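PDB 3U3W: transcriptional activator PlcR protein from Bacillus thuringiensis, which activates transcription of virulence genes in response to the quorum-sensing peptide PapR, probably by binding DNA through its helix-turn-helix domain. Local coordinates for residues A[244-248]-A[249-253]; A[254-257]-A[258-262]. One frame throughout, in Å; residues are numbered along the deposited sequence.

In the fold
Running from the N-terminal side, contact 1 (244-248 with 249-253) comes first: it ends helix 235-248 and closes the short turn that leads to helix 253-269. Contact 2 (254-257 with 258-262) follows in series; it is i to i+4 packing inside one continuous helix and closes no loop, so the two neither nest nor cross. Their centres are about 10 Å apart, and they touch because the turn brings the two helices side by side. Tyr260 OH lies 2.7 Å from Glu244 OE2, a probable hydrogen bond, while Leu246 CD1 packs 3.6 Å from Glu255 O. Together they tie the last two helices of the TPR-like C-terminal domain, nearest atoms about 54 to 56 Å from the bound DNA.

Contact 1 of 2, residues A[244-248]-A[249-253]; sequences ECLRK and LEYEE
The phenol ring of Tyr251 receives Leu246 CD2 over one face, the methyl standing 3.5 Å from the ring centroid and 6° off the normal, a CH-pi contact. Leu249 CB lies in the ring plane at its edge. With CG anti to the carbonyl carbon (chi1 -68°) and CD1 extended, CD2 is the branch of Leu246 that meets the ring, although the side chain sets out away from the loop. The guanidinium of Arg247 has Glu244 OE2 in its plane at the edge. The salt bridge from Arg247 NH2 to Glu244 OE2, 3.0 Å long, meets the oxygen from above the carboxylate plane, and Lys282 also engages OE2. The backbone ends the helix with a Schellman motif: Glu250 has positive phi (66°), Tyr251 N donates to Leu246 O at 3.1 Å, and Glu250 N to Arg247 O at 3.2 Å. One residue earlier, Leu249 N still makes a helical bond to Cys245 O (2.9 Å). Glu252 takes the N-cap position of the next helix. The last turn of helix 235-248 packs through Cys245 on Ser215 and Leu216 of helix 212-228 and on Tyr207 of helix 192-208, while the loop, through Leu249, rests on Tyr212 of helix 212-228.

Contact 2 of 2, residues A[254-257]-A[258-262]; sequences AEIE and DAYKK
Ile256 and Tyr260, one helical turn apart, lie side by side and point the same way. The CG2 branch of Ile256 does the touching, 3.6 Å from Tyr260 CE2, because chi1 of -66° sets that methyl anti to the backbone N and leaves CG1 beside it. Tyr260 CD2 also passes 3.3 Å from Ile256 O, an approach oblique to the ring. The hydroxyl end of the ring is held, probably by hydrogen bonds, by Glu244 and Arg247 of helix 235-248, which probably limits its swing. Asp258 and Lys262 make a second i to i+4 pair: Lys262 NZ meets Asp258 OD2 at 2.9 Å on the syn side, 20° out of the carboxylate plane, with a weak bond to OD1. Main-chain bonds of the same spacing run through the segment, among them Asp258 N to Ala254 O and Lys261 N to Glu257 O, both 2.9 Å; the one beneath the Ile256-Tyr260 pair is weak. Ile256 on Leu246 and Ala259 on Arg242 pack the inner face against helix 235-248. Lys262 also packs on Ile269 of the second subunit. Such an alpha helix, laid against its predecessor across a short loop, is consistent with the helical hairpins of the tetratricopeptide-like fold.

Contact 1 of 2, residues A[244-248]-A[249-253]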
ATOM      1  N   GLU A 244       2.654  28.532   3.340  1.00 33.55           N
ATOM      2  CA  GLU A 244       1.828  29.522   2.651  1.00 31.94           C
ATOM      3  C   GLU A 244       0.680  29.997   3.548  1.00 37.05           C
ATOM      4  O   GLU A 244       0.438  31.192   3.677  1.00 36.19           O
ATOM      5  CB  GLU A 244       1.241  28.951   1.357  1.00 26.74           C
ATOM      6  CG  GLU A 244       2.252  28.572   0.289  1.00 40.51           C
ATOM      7  CD  GLU A 244       2.739  29.770  -0.494  1.00 43.66           C
ATOM      8  OE1 GLU A 244       2.100  30.112  -1.518  1.00 45.52           O
ATOM      9  OE2 GLU A 244       3.753  30.374  -0.080  1.00 43.29           O
ATOM     10  N   CYS A 245      -0.037  29.057   4.156  1.00 38.13           N
ATOM     11  CA  CYS A 245      -1.181  29.402   4.999  1.00 35.96           C
ATOM     12  C   CYS A 245      -0.739  30.191   6.228  1.00 36.36           C
ATOM     13  O   CYS A 245      -1.349  31.189   6.588  1.00 37.54           O
ATOM     14  CB  CYS A 245      -1.938  28.145   5.431  1.00 30.65           C
ATOM     15  SG  CYS A 245      -2.834  27.361   4.124  1.00 35.96           S
ATOM     16  N   LEU A 246       0.335  29.725   6.851  1.00 35.40           N
ATOM     17  CA  LEU A 246       0.902  30.359   8.024  1.00 38.49           C
ATOM     18  C   LEU A 246       1.274  31.810   7.750  1.00 44.82           C
ATOM     19  O   LEU A 246       1.132  32.663   8.626  1.00 41.81           O
ATOM     20  CB  LEU A 246       2.124  29.576   8.517  1.00 29.87           C
ATOM     21  CG  LEU A 246       1.877  28.176   9.113  1.00 38.67           C
ATOM     22  CD1 LEU A 246       3.139  27.631   9.773  1.00 34.01           C
ATOM     23  CD2 LEU A 246       0.735  28.182  10.114  1.00 31.73           C
ATOM     24  N   ARG A 247       1.751  32.085   6.539  1.00 38.79           N
ATOM     25  CA  ARG A 247       2.117  33.444   6.149  1.00 51.19           C
ATOM     26  C   ARG A 247       0.877  34.342   6.063  1.00 45.42           C
ATOM     27  O   ARG A 247       0.865  35.440   6.597  1.00 54.06           O
ATOM     28  CB  ARG A 247       2.888  33.441   4.822  1.00 51.32           C
ATOM     29  CG  ARG A 247       3.765  34.663   4.589  1.00 50.46           C
ATOM     30  CD  ARG A 247       4.958  34.314   3.688  1.00 72.95           C
ATOM     31  NE  ARG A 247       4.552  33.568   2.500  1.00 65.35           N
ATOM     32  CZ  ARG A 247       4.113  34.125   1.372  1.00 78.93           C
ATOM     33  NH1 ARG A 247       4.033  35.447   1.268  1.00 81.03           N
ATOM     34  NH2 ARG A 247       3.752  33.360   0.346  1.00 53.37           N
ATOM     35  N   LYS A 248      -0.175  33.863   5.413  1.00 41.52           N
ATOM     36  CA  LYS A 248      -1.388  34.659   5.269  1.00 47.40           C
ATOM     37  C   LYS A 248      -2.076  34.879   6.606  1.00 47.71           C
ATOM     38  O   LYS A 248      -2.696  35.925   6.830  1.00 47.41           O
ATOM     39  CB  LYS A 248      -2.363  34.012   4.281  1.00 43.85           C
ATOM     40  CG  LYS A 248      -1.912  34.106   2.858  1.00 42.18           C
ATOM     41  CD  LYS A 248      -1.561  35.543   2.523  1.00 54.33           C
ATOM     42  CE  LYS A 248      -0.818  35.650   1.202  1.00 65.05           C
ATOM     43  NZ  LYS A 248      -1.732  35.533   0.029  1.00 67.31           N
ATOM     44  N   LEU A 249      -1.970  33.888   7.488  1.00 39.16           N
ATOM     45  CA  LEU A 249      -2.640  33.952   8.780  1.00 44.16           C
ATOM     46  C   LEU A 249      -1.804  34.725   9.807  1.00 47.17           C
ATOM     47  O   LEU A 249      -2.208  34.867  10.953  1.00 40.14           O
ATOM     48  CB  LEU A 249      -2.977  32.547   9.287  1.00 35.93           C
ATOM     49  CG  LEU A 249      -4.112  31.841   8.544  1.00 43.46           C
ATOM     50  CD1 LEU A 249      -4.263  30.411   9.039  1.00 31.87           C
ATOM     51  CD2 LEU A 249      -5.441  32.612   8.686  1.00 34.96           C
ATOM     52  N   GLU A 250      -0.639  35.212   9.384  1.00 38.17           N
ATOM     53  CA  GLU A 250       0.195  36.082  10.220  1.00 56.21           C
ATOM     54  C   GLU A 250       0.764  35.414  11.474  1.00 51.18           C
ATOM     55  O   GLU A 250       0.840  36.029  12.535  1.00 48.75           O
ATOM     56  CB  GLU A 250      -0.564  37.363  10.587  1.00 48.29           C
ATOM     57  CG  GLU A 250      -0.776  38.280   9.394  1.00 70.93           C
ATOM     58  CD  GLU A 250      -1.550  39.532   9.745  1.00 89.95           C
ATOM     59  OE1 GLU A 250      -2.776  39.433   9.975  1.00 90.75           O
ATOM     60  OE2 GLU A 250      -0.927  40.615   9.796  1.00102.30           O
ATOM     61  N   TYR A 251       1.170  34.158  11.339  1.00 53.51           N
ATOM     62  CA  TYR A 251       1.886  33.463  12.404  1.00 49.98           C
ATOM     63  C   TYR A 251       3.261  34.057  12.587  1.00 50.04           C
ATOM     64  O   TYR A 251       3.719  34.858  11.768  1.00 52.06           O
ATOM     65  CB  TYR A 251       2.044  31.986  12.071  1.00 38.80           C
ATOM     66  CG  TYR A 251       0.826  31.167  12.368  1.00 43.02           C
ATOM     67  CD1 TYR A 251      -0.346  31.319  11.625  1.00 36.44           C
ATOM     68  CD2 TYR A 251       0.839  30.237  13.394  1.00 43.70           C
ATOM     69  CE1 TYR A 251      -1.465  30.558  11.906  1.00 32.34           C
ATOM     70  CE2 TYR A 251      -0.272  29.476  13.682  1.00 45.22           C
ATOM     71  CZ  TYR A 251      -1.418  29.632  12.941  1.00 41.09           C
ATOM     72  OH  TYR A 251      -2.510  28.853  13.254  1.00 48.05           O
ATOM     73  N   GLU A 252       3.927  33.639  13.657  1.00 58.27           N
ATOM     74  CA  GLU A 252       5.265  34.122  13.937  1.00 61.89           C
ATOM     75  C   GLU A 252       6.213  33.654  12.839  1.00 67.06           C
ATOM     76  O   GLU A 252       6.023  32.586  12.253  1.00 60.70           O
ATOM     77  CB  GLU A 252       5.733  33.657  15.317  1.00 69.95           C
ATOM     78  CG  GLU A 252       6.514  34.724  16.072  1.00 90.05           C
ATOM     79  CD  GLU A 252       5.877  36.105  15.944  1.00101.64           C
ATOM     80  OE1 GLU A 252       4.926  36.395  16.708  1.00 91.35           O
ATOM     81  OE2 GLU A 252       6.324  36.892  15.075  1.00 84.64           O
ATOM     82  N   GLU A 253       7.225  34.464  12.553  1.00 61.75           N
ATOM     83  CA  GLU A 253       8.127  34.183  11.446  1.00 62.83           C
ATOM     84  C   GLU A 253       8.809  32.822  11.596  1.00 67.57           C
ATOM     85  O   GLU A 253       9.127  32.168  10.604  1.00 67.25           O
ATOM     86  CB  GLU A 253       9.173  35.293  11.304  1.00 55.92           C
ATOM     87  CG  GLU A 253       9.696  35.481   9.880  1.00 81.43           C
ATOM     88  CD  GLU A 253       8.681  36.148   8.959  1.00 90.33           C
ATOM     89  OE1 GLU A 253       7.967  37.068   9.420  1.00 87.11           O
ATOM     90  OE2 GLU A 253       8.599  35.751   7.774  1.00 80.06           O
TER

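Contact 2 of 2, residues A[254-257]-A[258-262]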
ATOM      1  N   ALA A 254       9.034  32.392  12.832  1.00 61.01           N
ATOM      2  CA  ALA A 254       9.771  31.155  13.045  1.00 61.47           C
ATOM      3  C   ALA A 254       8.936  29.967  12.610  1.00 52.09           C
ATOM      4  O   ALA A 254       9.428  29.081  11.926  1.00 52.05           O
ATOM      5  CB  ALA A 254      10.207  31.017  14.490  1.00 45.17           C
ATOM      6  N   GLU A 255       7.665  29.961  12.999  1.00 52.82           N
ATOM      7  CA  GLU A 255       6.743  28.897  12.603  1.00 43.04           C
ATOM      8  C   GLU A 255       6.619  28.807  11.073  1.00 56.89           C
ATOM      9  O   GLU A 255       6.666  27.715  10.504  1.00 44.51           O
ATOM     10  CB  GLU A 255       5.380  29.122  13.247  1.00 41.30           C
ATOM     11  CG  GLU A 255       5.489  29.453  14.723  1.00 67.55           C
ATOM     12  CD  GLU A 255       4.179  29.308  15.459  1.00 81.08           C
ATOM     13  OE1 GLU A 255       3.547  28.234  15.326  1.00 79.33           O
ATOM     14  OE2 GLU A 255       3.783  30.266  16.165  1.00 73.39           O
ATOM     15  N   ILE A 256       6.476  29.961  10.419  1.00 44.14           N
ATOM     16  CA  ILE A 256       6.498  30.039   8.964  1.00 43.99           C
ATOM     17  C   ILE A 256       7.781  29.457   8.355  1.00 41.80           C
ATOM     18  O   ILE A 256       7.722  28.690   7.410  1.00 40.10           O
ATOM     19  CB  ILE A 256       6.326  31.487   8.478  1.00 42.33           C
ATOM     20  CG1 ILE A 256       4.920  32.000   8.831  1.00 50.47           C
ATOM     21  CG2 ILE A 256       6.598  31.573   6.967  1.00 37.19           C
ATOM     22  CD1 ILE A 256       4.764  33.506   8.759  1.00 44.42           C
ATOM     23  N   GLU A 257       8.937  29.832   8.895  1.00 52.72           N
ATOM     24  CA  GLU A 257      10.219  29.355   8.376  1.00 55.63           C
ATOM     25  C   GLU A 257      10.359  27.842   8.555  1.00 54.69           C
ATOM     26  O   GLU A 257      10.875  27.150   7.678  1.00 46.87           O
ATOM     27  CB  GLU A 257      11.388  30.082   9.054  1.00 58.42           C
ATOM     28  CG  GLU A 257      11.839  31.342   8.329  1.00 85.73           C
ATOM     29  CD  GLU A 257      12.667  32.272   9.207  1.00113.80           C
ATOM     30  OE1 GLU A 257      12.988  31.888  10.355  1.00104.42           O
ATOM     31  OE2 GLU A 257      12.993  33.392   8.748  1.00114.97           O
ATOM     32  N   ASP A 258       9.892  27.345   9.696  1.00 41.57           N
ATOM     33  CA  ASP A 258       9.888  25.912   9.982  1.00 51.60           C
ATOM     34  C   ASP A 258       9.223  25.117   8.867  1.00 46.81           C
ATOM     35  O   ASP A 258       9.796  24.151   8.366  1.00 46.88           O
ATOM     36  CB  ASP A 258       9.164  25.622  11.306  1.00 47.86           C
ATOM     37  CG  ASP A 258       9.264  24.159  11.722  1.00 58.77           C
ATOM     38  OD1 ASP A 258      10.385  23.697  12.022  1.00 68.35           O
ATOM     39  OD2 ASP A 258       8.221  23.471  11.761  1.00 61.83           O
ATOM     40  N   ALA A 259       8.011  25.521   8.490  1.00 41.73           N
ATOM     41  CA  ALA A 259       7.259  24.780   7.495  1.00 42.56           C
ATOM     42  C   ALA A 259       8.028  24.714   6.191  1.00 37.91           C
ATOM     43  O   ALA A 259       8.154  23.640   5.601  1.00 40.18           O
ATOM     44  CB  ALA A 259       5.881  25.376   7.285  1.00 24.52           C
ATOM     45  N   TYR A 260       8.564  25.850   5.752  1.00 36.30           N
ATOM     46  CA  TYR A 260       9.301  25.904   4.484  1.00 29.48           C
ATOM     47  C   TYR A 260      10.596  25.078   4.513  1.00 37.00           C
ATOM     48  O   TYR A 260      10.983  24.486   3.502  1.00 35.97           O
ATOM     49  CB  TYR A 260       9.595  27.352   4.079  1.00 39.29           C
ATOM     50  CG  TYR A 260       8.399  28.143   3.587  1.00 44.56           C
ATOM     51  CD1 TYR A 260       7.624  27.688   2.519  1.00 37.10           C
ATOM     52  CD2 TYR A 260       8.057  29.362   4.168  1.00 52.32           C
ATOM     53  CE1 TYR A 260       6.531  28.414   2.056  1.00 37.54           C
ATOM     54  CE2 TYR A 260       6.967  30.100   3.710  1.00 45.18           C
ATOM     55  CZ  TYR A 260       6.212  29.621   2.652  1.00 43.32           C
ATOM     56  OH  TYR A 260       5.133  30.344   2.199  1.00 45.11           O
ATOM     57  N   LYS A 261      11.258  25.037   5.670  1.00 36.55           N
ATOM     58  CA  LYS A 261      12.461  24.222   5.839  1.00 51.11           C
ATOM     59  C   LYS A 261      12.135  22.741   5.696  1.00 40.71           C
ATOM     60  O   LYS A 261      12.839  21.995   5.012  1.00 39.61           O
ATOM     61  CB  LYS A 261      13.125  24.488   7.190  1.00 43.93           C
ATOM     62  CG  LYS A 261      13.911  25.794   7.239  1.00 61.40           C
ATOM     63  CD  LYS A 261      14.270  26.178   8.676  1.00 72.26           C
ATOM     64  CE  LYS A 261      15.353  25.275   9.263  1.00 94.97           C
ATOM     65  NZ  LYS A 261      14.944  23.840   9.386  1.00 90.52           N
ATOM     66  N   LYS A 262      11.053  22.321   6.335  1.00 38.73           N
ATOM     67  CA  LYS A 262      10.606  20.948   6.200  1.00 39.67           C
ATOM     68  C   LYS A 262      10.308  20.600   4.737  1.00 35.79           C
ATOM     69  O   LYS A 262      10.618  19.496   4.288  1.00 35.86           O
ATOM     70  CB  LYS A 262       9.402  20.678   7.104  1.00 29.70           C
ATOM     71  CG  LYS A 262       9.747  20.626   8.594  1.00 32.55           C
ATOM     72  CD  LYS A 262       8.472  20.432   9.416  1.00 43.51           C
ATOM     73  CE  LYS A 262       8.750  19.955  10.837  1.00 54.43           C
ATOM     74  NZ  LYS A 262       9.566  20.910  11.632  1.00 57.37           N
TER